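Local coordinates for nitrogenase molybdenum-iron protein beta chain (Clostridium pasteurianum, PDB 4WES) that pairs with the alpha chain in the nitrogenase molybdenum-iron protein, shares an [8Fe-7S] cluster with it, and helps reduce dinitrogen to ammonium as part of the nitrogenase complex, at residues T54-S57 / R58-E62; G177-G180 / P181-R185; S391-Y394 / G395-I398; F406-G410 / F411-D415. All coordinates share one frame; numbering follows the deposited sequence.

Contact 1 (T54-S57 / R58-E62); sequences TVLS and RHFKE. With FE2 (Fe (II) ion), chain J.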
loop_
_atom_site.group_PDB
_atom_site.type_symbol
_atom_site.label_atom_id
_atom_site.label_comp_id
_atom_site.label_asym_id
_atom_site.label_seq_id
_atom_site.Cartn_x
_atom_site.Cartn_y
_atom_site.Cartn_z
ATOM N N THR B 54 17.836 7.355 18.841
ATOM C CA THR B 54 17.562 6.089 18.177
ATOM C C THR B 54 16.192 6.026 17.579
ATOM O O THR B 54 16.015 5.546 16.440
ATOM C CB THR B 54 17.822 4.918 19.158
ATOM O OG1 THR B 54 19.235 4.854 19.421
ATOM C CG2 THR B 54 17.355 3.594 18.621
ATOM N N VAL B 55 15.166 6.446 18.328
ATOM C CA VAL B 55 13.806 6.319 17.796
ATOM C C VAL B 55 13.655 7.205 16.550
ATOM O O VAL B 55 12.975 6.842 15.602
ATOM C CB VAL B 55 12.726 6.567 18.861
ATOM C CG1 VAL B 55 12.690 8.008 19.299
ATOM C CG2 VAL B 55 11.362 6.121 18.362
ATOM N N LEU B 56 14.268 8.393 16.566
ATOM C CA LEU B 56 14.218 9.251 15.388
ATOM C C LEU B 56 14.877 8.586 14.177
ATOM O O LEU B 56 14.321 8.670 13.069
ATOM C CB LEU B 56 14.855 10.592 15.707
ATOM C CG LEU B 56 14.087 11.467 16.716
ATOM C CD1 LEU B 56 14.907 12.690 17.094
ATOM C CD2 LEU B 56 12.725 11.898 16.167
ATOM N N SER B 57 16.030 7.946 14.360
ATOM C CA SER B 57 16.651 7.251 13.236
ATOM C C SER B 57 15.821 6.059 12.773
ATOM O O SER B 57 15.765 5.784 11.560
ATOM C CB SER B 57 18.054 6.788 13.581
ATOM O OG SER B 57 18.949 7.878 13.698
ATOM N N ARG B 58 15.190 5.337 13.702
ATOM C CA ARG B 58 14.348 4.202 13.297
ATOM C C ARG B 58 13.121 4.623 12.494
ATOM O O ARG B 58 12.657 3.881 11.619
ATOM C CB ARG B 58 13.923 3.395 14.544
ATOM C CG ARG B 58 15.047 2.632 15.158
ATOM C CD ARG B 58 14.636 2.008 16.509
ATOM N NE ARG B 58 15.665 1.084 16.994
ATOM C CZ ARG B 58 15.778 0.694 18.264
ATOM N NH1 ARG B 58 14.852 1.039 19.161
ATOM N NH2 ARG B 58 16.809 -0.055 18.608
ATOM N N HIS B 59 12.556 5.786 12.825
ATOM C CA HIS B 59 11.388 6.324 12.145
ATOM C C HIS B 59 11.771 6.885 10.775
ATOM O O HIS B 59 11.144 6.569 9.773
ATOM C CB HIS B 59 10.732 7.396 13.046
ATOM C CG HIS B 59 9.569 8.092 12.426
ATOM N ND1 HIS B 59 8.265 7.763 12.699
ATOM C CD2 HIS B 59 9.538 9.185 11.637
ATOM C CE1 HIS B 59 7.484 8.601 12.054
ATOM N NE2 HIS B 59 8.230 9.469 11.408
ATOM N N PHE B 60 12.774 7.755 10.735
ATOM C CA PHE B 60 13.101 8.503 9.515
ATOM C C PHE B 60 14.127 7.813 8.626
ATOM O O PHE B 60 14.303 8.257 7.479
ATOM C CB PHE B 60 13.607 9.898 9.896
ATOM C CG PHE B 60 12.521 10.801 10.382
ATOM C CD1 PHE B 60 11.552 11.255 9.499
ATOM C CD2 PHE B 60 12.447 11.214 11.713
ATOM C CE1 PHE B 60 10.506 12.056 9.933
ATOM C CE2 PHE B 60 11.406 12.027 12.140
ATOM C CZ PHE B 60 10.429 12.438 11.242
ATOM N N LYS B 61 14.818 6.795 9.124
ATOM C CA LYS B 61 15.940 6.185 8.412
ATOM C C LYS B 61 16.932 7.290 8.031
ATOM O O LYS B 61 17.416 7.358 6.901
ATOM C CB LYS B 61 15.496 5.351 7.201
ATOM C CG LYS B 61 14.382 4.362 7.508
ATOM C CD LYS B 61 14.638 3.418 8.660
ATOM C CE LYS B 61 13.562 2.343 8.731
ATOM N NZ LYS B 61 13.586 1.662 10.075
ATOM N N GLU B 62 17.271 8.106 9.022
ATOM C CA GLU B 62 18.171 9.258 8.873
ATOM C C GLU B 62 19.018 9.368 10.111
ATOM O O GLU B 62 18.606 8.913 11.190
ATOM C CB GLU B 62 17.401 10.568 8.715
ATOM C CG GLU B 62 16.644 10.751 7.399
ATOM C CD GLU B 62 17.627 10.966 6.270
ATOM O OE1 GLU B 62 18.042 12.151 6.080
ATOM O OE2 GLU B 62 17.987 9.993 5.548
HETATM FE FE FE2 J . 17.563 8.089 4.962
HETATM O O HOH W 1 15.496 8.582 5.020
HETATM O O HOH W 2 19.596 7.710 4.944
#
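The hydroxyl of Ser57 gives its proton to the carbonyl of Glu62, OG to O at 2.7 Å and in the plane of that carbonyl, tying the last helical turn to the chain beyond. Serine suits the place because its short arm, with OG beside the backbone N (chi1 -70°), ends where the chain leaves the helix. The helix ends at Lys61, whose phi is positive; its N still reaches Ser57 O, weakly. Lys61 NZ donates to Arg58 O at 2.9 Å, and to Met414 O and Arg458 O of the second beta subunit. This helix end presents Lys61 O and Glu62 OE2 to an iron(II) ion, at 2.1 Å and 2.0 Å. Two waters and Asp301 and Asp305 of the second beta subunit complete the site, so the metal bridges the two copies; Glu62 OE1 pairs with Lys473 of the alpha chain. One turn back, Thr54 CG2 sits over the centre of one face of the Arg58 guanidinium, 3.3 Å from Arg58 CZ, the two side chains running the same way. Helix 46-60 links strands 38-43 and 67-68 in a beta-alpha-beta unit; Val55, Leu56 and Phe60 pack on helix 24-33.

Contact 2 (G177-G180 / P181-R185); sequences GFVG and PADMR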
loop_
_atom_site.group_PDB
_atom_site.type_symbol
_atom_site.label_atom_id
_atom_site.label_comp_id
_atom_site.label_asym_id
_atom_site.label_seq_id
_atom_site.Cartn_x
_atom_site.Cartn_y
_atom_site.Cartn_z
ATOM N N GLY B 177 3.023 22.175 14.758
ATOM C CA GLY B 177 2.800 21.086 15.657
ATOM C C GLY B 177 3.760 19.921 15.448
ATOM O O GLY B 177 4.730 19.999 14.694
ATOM N N PHE B 178 3.480 18.828 16.173
ATOM C CA PHE B 178 4.312 17.632 16.123
ATOM C C PHE B 178 3.878 16.798 14.931
ATOM O O PHE B 178 3.204 15.774 15.056
ATOM C CB PHE B 178 4.262 16.888 17.456
ATOM C CG PHE B 178 5.167 15.701 17.500
ATOM C CD1 PHE B 178 6.520 15.850 17.501
ATOM C CD2 PHE B 178 4.657 14.376 17.471
ATOM C CE1 PHE B 178 7.381 14.722 17.516
ATOM C CE2 PHE B 178 5.512 13.305 17.483
ATOM C CZ PHE B 178 6.871 13.490 17.505
ATOM N N VAL B 179 4.270 17.268 13.759
ATOM C CA VAL B 179 3.973 16.667 12.488
ATOM C C VAL B 179 5.283 16.388 11.797
ATOM O O VAL B 179 6.312 16.954 12.166
ATOM C CB VAL B 179 3.028 17.512 11.608
ATOM C CG1 VAL B 179 1.707 17.757 12.336
ATOM C CG2 VAL B 179 3.658 18.838 11.224
ATOM N N GLY B 180 5.269 15.558 10.770
ATOM C CA GLY B 180 6.491 15.189 10.091
ATOM C C GLY B 180 6.977 16.224 9.100
ATOM O O GLY B 180 6.240 17.136 8.713
ATOM N N PRO B 181 8.207 16.069 8.631
ATOM C CA PRO B 181 8.764 17.000 7.635
ATOM C C PRO B 181 7.927 17.075 6.374
ATOM O O PRO B 181 7.860 18.147 5.765
ATOM C CB PRO B 181 10.186 16.474 7.414
ATOM C CG PRO B 181 10.161 15.046 7.879
ATOM C CD PRO B 181 9.168 15.012 8.998
ATOM N N ALA B 182 7.296 15.982 5.938
ATOM C CA ALA B 182 6.455 16.070 4.771
ATOM C C ALA B 182 5.269 16.985 4.994
ATOM O O ALA B 182 4.789 17.662 4.071
ATOM C CB ALA B 182 5.997 14.714 4.330
ATOM N N ASP B 183 4.719 16.945 6.212
ATOM C CA ASP B 183 3.600 17.821 6.557
ATOM C C ASP B 183 4.038 19.276 6.625
ATOM O O ASP B 183 3.337 20.166 6.150
ATOM C CB ASP B 183 3.010 17.366 7.899
ATOM C CG ASP B 183 2.397 15.988 7.824
ATOM O OD1 ASP B 183 2.590 15.229 8.790
ATOM O OD2 ASP B 183 1.745 15.698 6.804
ATOM N N MET B 184 5.240 19.510 7.181
ATOM C CA MET B 184 5.796 20.857 7.136
ATOM C C MET B 184 5.968 21.347 5.704
ATOM O O MET B 184 5.616 22.500 5.403
ATOM C CB MET B 184 7.101 20.909 7.936
ATOM C CG MET B 184 6.870 20.753 9.439
ATOM S SD MET B 184 8.215 19.900 10.222
ATOM C CE MET B 184 7.793 20.112 11.974
ATOM N N ARG B 185 6.468 20.488 4.808
ATOM C CA ARG B 185 6.616 20.894 3.417
ATOM C C ARG B 185 5.291 21.225 2.783
ATOM O O ARG B 185 5.170 22.202 2.038
ATOM C CB ARG B 185 7.303 19.808 2.586
ATOM C CG ARG B 185 8.765 19.604 2.949
ATOM C CD ARG B 185 9.372 18.503 2.119
ATOM N NE ARG B 185 10.746 18.173 2.463
ATOM C CZ ARG B 185 11.828 18.490 1.781
ATOM N NH1 ARG B 185 11.746 19.306 0.744
ATOM N NH2 ARG B 185 12.999 18.003 2.123
#
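Met184 reaches back from the first turn of its helix to the loop that leads into it from strand 172-175 of a parallel sheet. Its CB lies near Gly180 O, and Met184 CG meets the Val179 methyl CG2 at 4.1 Å. SD runs past the carbonyl oxygens of Gly180 and Val179. The terminal Met184 CE ends 3.5 Å from Val179 O, with Gly177 O a little farther off. A bend at chi2 (147°) lays the chain along the loop, and the unbranched, flexible thioether can follow such a path. The backbone makes the firmer link: Met184 N donates to Gly180 O at 3.0 Å with an angle of 163° at the hydrogen, the first full turn of helix 181-193.

Gly180 is the N-cap residue. Having no side chain, it cannot cap with one, but Asp183, three residues on, turns its carboxylate back, and Asp183 OD1 accepts a weak bond from Gly180 N at 3.3 Å. Val179 approaches the same aspartate obliquely, its CB 3.7 Å from Asp183 OD1 and its CG2 against Asp183 CB. Pro181 fits the first position of the helix, where no amide hydrogen is needed for the helical bonding pattern.

The other carboxylate oxygen, OD2, takes the backbone N-H groups of Lys424 and Val425, and Val179 O accepts from the hydroxyl of Tyr30. The buried carboxylate is thus met by amides on both oxygens, and the positive end of the helix dipole would probably favour its charged form.

Contact 3 (S391-Y394 / G395-I398); sequences SNTY and GKFI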
loop_
_atom_site.group_PDB
_atom_site.type_symbol
_atom_site.label_atom_id
_atom_site.label_comp_id
_atom_site.label_asym_id
_atom_site.label_seq_id
_atom_site.Cartn_x
_atom_site.Cartn_y
_atom_site.Cartn_z
ATOM N N SER B 391 -2.668 3.542 13.482
ATOM C CA SER B 391 -1.795 3.812 14.603
ATOM C C SER B 391 -0.356 3.804 14.147
ATOM O O SER B 391 -0.063 3.529 12.984
ATOM C CB SER B 391 -1.952 2.744 15.722
ATOM O OG SER B 391 -1.357 1.492 15.355
ATOM N N ASN B 392 0.566 3.993 15.101
ATOM C CA ASN B 392 1.977 3.837 14.790
ATOM C C ASN B 392 2.317 2.356 14.655
ATOM O O ASN B 392 1.444 1.471 14.687
ATOM C CB ASN B 392 2.833 4.555 15.840
ATOM C CG ASN B 392 2.807 3.880 17.208
ATOM O OD1 ASN B 392 2.563 2.687 17.332
ATOM N ND2 ASN B 392 3.114 4.661 18.239
ATOM N N THR B 393 3.612 2.051 14.469
ATOM C CA THR B 393 4.060 0.685 14.223
ATOM C C THR B 393 3.508 -0.345 15.186
ATOM O O THR B 393 3.267 -1.502 14.808
ATOM C CB THR B 393 5.584 0.647 14.159
ATOM O OG1 THR B 393 6.021 1.320 12.978
ATOM C CG2 THR B 393 6.185 -0.738 14.190
ATOM N N TYR B 394 3.353 0.022 16.455
ATOM C CA TYR B 394 2.979 -0.968 17.473
ATOM C C TYR B 394 1.584 -1.525 17.294
ATOM O O TYR B 394 1.281 -2.591 17.832
ATOM C CB TYR B 394 3.199 -0.391 18.879
ATOM C CG TYR B 394 4.670 -0.247 19.168
ATOM C CD1 TYR B 394 5.435 -1.371 19.469
ATOM C CD2 TYR B 394 5.320 0.980 19.134
ATOM C CE1 TYR B 394 6.797 -1.288 19.706
ATOM C CE2 TYR B 394 6.681 1.063 19.380
ATOM C CZ TYR B 394 7.412 -0.041 19.676
ATOM O OH TYR B 394 8.759 0.044 19.938
ATOM N N GLY B 395 0.759 -0.882 16.477
ATOM C CA GLY B 395 -0.530 -1.483 16.135
ATOM C C GLY B 395 -0.413 -2.744 15.297
ATOM O O GLY B 395 -1.367 -3.500 15.213
ATOM N N LYS B 396 0.750 -2.974 14.681
ATOM C CA LYS B 396 0.886 -4.114 13.781
ATOM C C LYS B 396 0.610 -5.439 14.453
ATOM O O LYS B 396 0.197 -6.407 13.810
ATOM C CB LYS B 396 2.332 -4.140 13.123
ATOM C CG LYS B 396 3.448 -4.471 14.080
ATOM C CD LYS B 396 4.914 -4.139 13.655
ATOM C CE LYS B 396 5.423 -4.982 12.595
ATOM N NZ LYS B 396 6.662 -4.482 12.021
ATOM N N PHE B 397 0.894 -5.522 15.748
ATOM C CA PHE B 397 0.673 -6.776 16.502
ATOM C C PHE B 397 -0.803 -7.054 16.635
ATOM O O PHE B 397 -1.230 -8.212 16.502
ATOM C CB PHE B 397 1.315 -6.675 17.898
ATOM C CG PHE B 397 2.812 -6.604 17.899
ATOM C CD1 PHE B 397 3.473 -5.380 17.807
ATOM C CD2 PHE B 397 3.585 -7.740 18.064
ATOM C CE1 PHE B 397 4.834 -5.320 17.839
ATOM C CE2 PHE B 397 4.946 -7.693 18.107
ATOM C CZ PHE B 397 5.584 -6.468 17.996
ATOM N N ILE B 398 -1.603 -6.038 16.900
ATOM C CA ILE B 398 -3.055 -6.178 16.940
ATOM C C ILE B 398 -3.606 -6.475 15.555
ATOM O O ILE B 398 -4.475 -7.333 15.386
ATOM C CB ILE B 398 -3.700 -4.919 17.532
ATOM C CG1 ILE B 398 -3.232 -4.628 18.940
ATOM C CG2 ILE B 398 -5.204 -4.995 17.505
ATOM C CD1 ILE B 398 -3.663 -3.287 19.478
#
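Thr393 and Lys396 run side by side and point the same way, Thr393 CG2 lying 3.7 Å from Lys396 CD. The lysine takes an uncommon first torsion for a helix, with CG between the backbone N and the carbonyl carbon (chi1 70°), which brings CG and CD alongside Thr393 O. Thr393 O also accepts from Lys396 N at 2.9 Å, the donor standing above the carbonyl plane.

In the second pair, Phe397 CE1 comes obliquely to the tyrosine ring, 4.3 Å from Tyr394 CD1, while Tyr394 O lies in the plane of the phenylalanine ring at its edge, 3.5 Å from Phe397 CD1.

The turn, leading from strand 388-391 of a parallel sheet into helix 396-402, is prepared by Asn392, whose OD1 accepts from Tyr394 N at 2.9 Å in an Asx turn. Asn392 O takes two donors, Ser391 OG at 2.9 Å on a lone pair and Gly395 N at 3.0 Å. The Gly395 and Lys396 bonds each span three residues, as in a 3-10 turn. Glycine fits here because Ser391 OG lies 3.2 Å from Gly395 CA, where a beta carbon would collide.

Thr393 OG1 and Lys396 NZ go to Asp415; Tyr394 stacks on Trp84 of the alpha chain and bonds its O. Glu446 and the carbonyls of Glu455 and Val456, all of the second beta subunit, also hold Lys396 NZ, probably keeping it protonated.

Contact 4 (F406-G410 / F411-D415); sequences FVRFG and FPIMD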
loop_
_atom_site.group_PDB
_atom_site.type_symbol
_atom_site.label_atom_id
_atom_site.label_comp_id
_atom_site.label_asym_id
_atom_site.label_seq_id
_atom_site.Cartn_x
_atom_site.Cartn_y
_atom_site.Cartn_z
ATOM N N PHE B 406 -4.687 -2.352 8.188
ATOM C CA PHE B 406 -3.838 -1.538 9.040
ATOM C C PHE B 406 -3.179 -0.401 8.269
ATOM O O PHE B 406 -2.510 -0.632 7.270
ATOM C CB PHE B 406 -2.776 -2.432 9.686
ATOM C CG PHE B 406 -1.793 -1.731 10.596
ATOM C CD1 PHE B 406 -2.219 -0.879 11.595
ATOM C CD2 PHE B 406 -0.424 -1.963 10.467
ATOM C CE1 PHE B 406 -1.311 -0.232 12.420
ATOM C CE2 PHE B 406 0.479 -1.320 11.294
ATOM C CZ PHE B 406 0.034 -0.463 12.275
ATOM N N VAL B 407 -3.342 0.834 8.762
ATOM C CA VAL B 407 -2.705 2.028 8.257
ATOM C C VAL B 407 -1.724 2.562 9.284
ATOM O O VAL B 407 -2.129 2.934 10.381
ATOM C CB VAL B 407 -3.740 3.086 7.880
ATOM C CG1 VAL B 407 -3.086 4.391 7.428
ATOM C CG2 VAL B 407 -4.680 2.530 6.807
ATOM N N ARG B 408 -0.464 2.646 8.886
ATOM C CA ARG B 408 0.569 3.252 9.723
ATOM C C ARG B 408 0.437 4.773 9.703
ATOM O O ARG B 408 0.405 5.378 8.615
ATOM C CB ARG B 408 1.940 2.824 9.242
ATOM C CG ARG B 408 2.261 1.386 9.572
ATOM C CD ARG B 408 3.479 0.870 8.822
ATOM N NE ARG B 408 3.802 -0.492 9.236
ATOM C CZ ARG B 408 3.185 -1.599 8.808
ATOM N NH1 ARG B 408 2.245 -1.512 7.891
ATOM N NH2 ARG B 408 3.495 -2.749 9.355
ATOM N N PHE B 409 0.386 5.395 10.866
ATOM C CA PHE B 409 0.117 6.832 10.993
ATOM C C PHE B 409 0.762 7.327 12.267
ATOM O O PHE B 409 0.783 6.610 13.273
ATOM C CB PHE B 409 -1.408 6.999 11.048
ATOM C CG PHE B 409 -1.902 8.412 11.195
ATOM C CD1 PHE B 409 -2.228 9.146 10.088
ATOM C CD2 PHE B 409 -2.080 8.958 12.432
ATOM C CE1 PHE B 409 -2.717 10.448 10.223
ATOM C CE2 PHE B 409 -2.568 10.245 12.578
ATOM C CZ PHE B 409 -2.880 10.993 11.479
ATOM N N GLY B 410 1.307 8.530 12.250
ATOM C CA GLY B 410 1.846 9.134 13.461
ATOM C C GLY B 410 3.261 8.707 13.748
ATOM O O GLY B 410 4.108 8.690 12.864
ATOM N N PHE B 411 3.546 8.408 15.018
ATOM C CA PHE B 411 4.924 8.302 15.494
ATOM C C PHE B 411 5.032 7.292 16.626
ATOM O O PHE B 411 4.221 7.369 17.553
ATOM C CB PHE B 411 5.382 9.683 16.012
ATOM C CG PHE B 411 6.754 9.682 16.646
ATOM C CD1 PHE B 411 7.878 9.722 15.884
ATOM C CD2 PHE B 411 6.892 9.686 18.006
ATOM C CE1 PHE B 411 9.139 9.709 16.476
ATOM C CE2 PHE B 411 8.110 9.691 18.609
ATOM C CZ PHE B 411 9.239 9.673 17.850
ATOM N N PRO B 412 6.050 6.440 16.610
ATOM C CA PRO B 412 6.996 6.213 15.514
ATOM C C PRO B 412 6.510 5.144 14.538
ATOM O O PRO B 412 5.881 4.164 14.940
ATOM C CB PRO B 412 8.256 5.746 16.253
ATOM C CG PRO B 412 7.746 5.045 17.426
ATOM C CD PRO B 412 6.437 5.682 17.818
ATOM N N ILE B 413 6.845 5.360 13.261
ATOM C CA ILE B 413 6.649 4.374 12.205
ATOM C C ILE B 413 8.055 3.930 11.833
ATOM O O ILE B 413 8.809 4.706 11.234
ATOM C CB ILE B 413 5.906 4.951 10.989
ATOM C CG1 ILE B 413 4.521 5.496 11.388
ATOM C CG2 ILE B 413 5.800 3.899 9.925
ATOM C CD1 ILE B 413 3.885 6.306 10.279
ATOM N N MET B 414 8.406 2.697 12.211
ATOM C CA MET B 414 9.805 2.247 12.202
ATOM C C MET B 414 10.014 1.049 11.277
ATOM O O MET B 414 11.113 0.497 11.290
ATOM C CB MET B 414 10.261 1.866 13.611
ATOM C CG MET B 414 10.152 3.042 14.570
ATOM S SD MET B 414 10.725 2.708 16.230
ATOM C CE MET B 414 9.464 1.592 16.836
ATOM N N ASP B 415 9.011 0.696 10.484
ATOM C CA ASP B 415 9.052 -0.562 9.773
ATOM C C ASP B 415 8.727 -0.449 8.295
ATOM O O ASP B 415 8.524 -1.472 7.660
ATOM C CB ASP B 415 8.167 -1.620 10.458
ATOM C CG ASP B 415 6.714 -1.208 10.648
ATOM O OD1 ASP B 415 6.382 0.006 10.538
ATOM O OD2 ASP B 415 5.906 -2.132 10.894
#
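Arg408 leaves its strand with CG anti to the carbonyl carbon (chi1 -73°) and runs extended from CG to NE, while Asp415 sets CG between its backbone N and carbonyl carbon (chi1 56°), and the two groups meet from opposite directions. The arginine grips the carboxylate side-on, one nitrogen to each oxygen: Arg408 NE to Asp415 OD1 at 2.9 Å and Arg408 NH2 to Asp415 OD2 at 2.9 Å, with a weaker third bond from NE to OD2. OD2 lies in the guanidinium plane at its edge. The planes of the two groups nevertheless stand 53° apart, so both oxygens are approached from above the carboxylate plane and the salt bridge is a twisted one. Phe406 CE2 lies 3.7 Å above the centre of one face of the Arg408 guanidinium, in the manner of an aromatic edge laid on a flat cation.

Nearer the turn, Ile413 CG2 crosses the Arg408 stem 4.0 Å from Arg408 CD. Ile413 CD1 lies 3.5 Å from Gly410 O, near Phe409 N as well. A branched aliphatic side chain can serve both sides in this way. Gly410 has positive phi and a backbone conformation that would jam a beta carbon against the preceding carbonyl, and the peptide before Pro412 is cis; both lie where the chain turns back beside strand 406-408, an outermost strand of its parallel sheet within this chain.

Asp415 is shared further with Lys396 and Thr393. With two cations and a hydroxyl around it, this buried carboxylate would probably remain ionised, in a network that extends to Glu446 of the second beta subunit.

How the contacts relate
Contact 4 is the hub. Its centre lies 7 Å from that of contact 3, where Lys396 NZ meets Asp415 OD2 at 2.7 Å and Thr393 OG1 meets Asp415 OD1 at 2.8 Å. Toward contact 1, His59 ND1 probably bonds Ile413 N (2.8 Å) and Lys61 NZ probably bonds Met414 O (3.0 Å), linking this loop to residues beside the iron(II) site. Contact 2 packs on contact 4, Phe178 CZ lying 3.8 Å from Phe411 CD2, and touches contact 1, Pro181 CD lying 3.4 Å from Phe60 CE1. All four contacts reach the second beta subunit, contact 2 through Arg185. The [8Fe-7S] cluster lies about 10 Å from the Val55 side chain and 12 Å from that of Phe411.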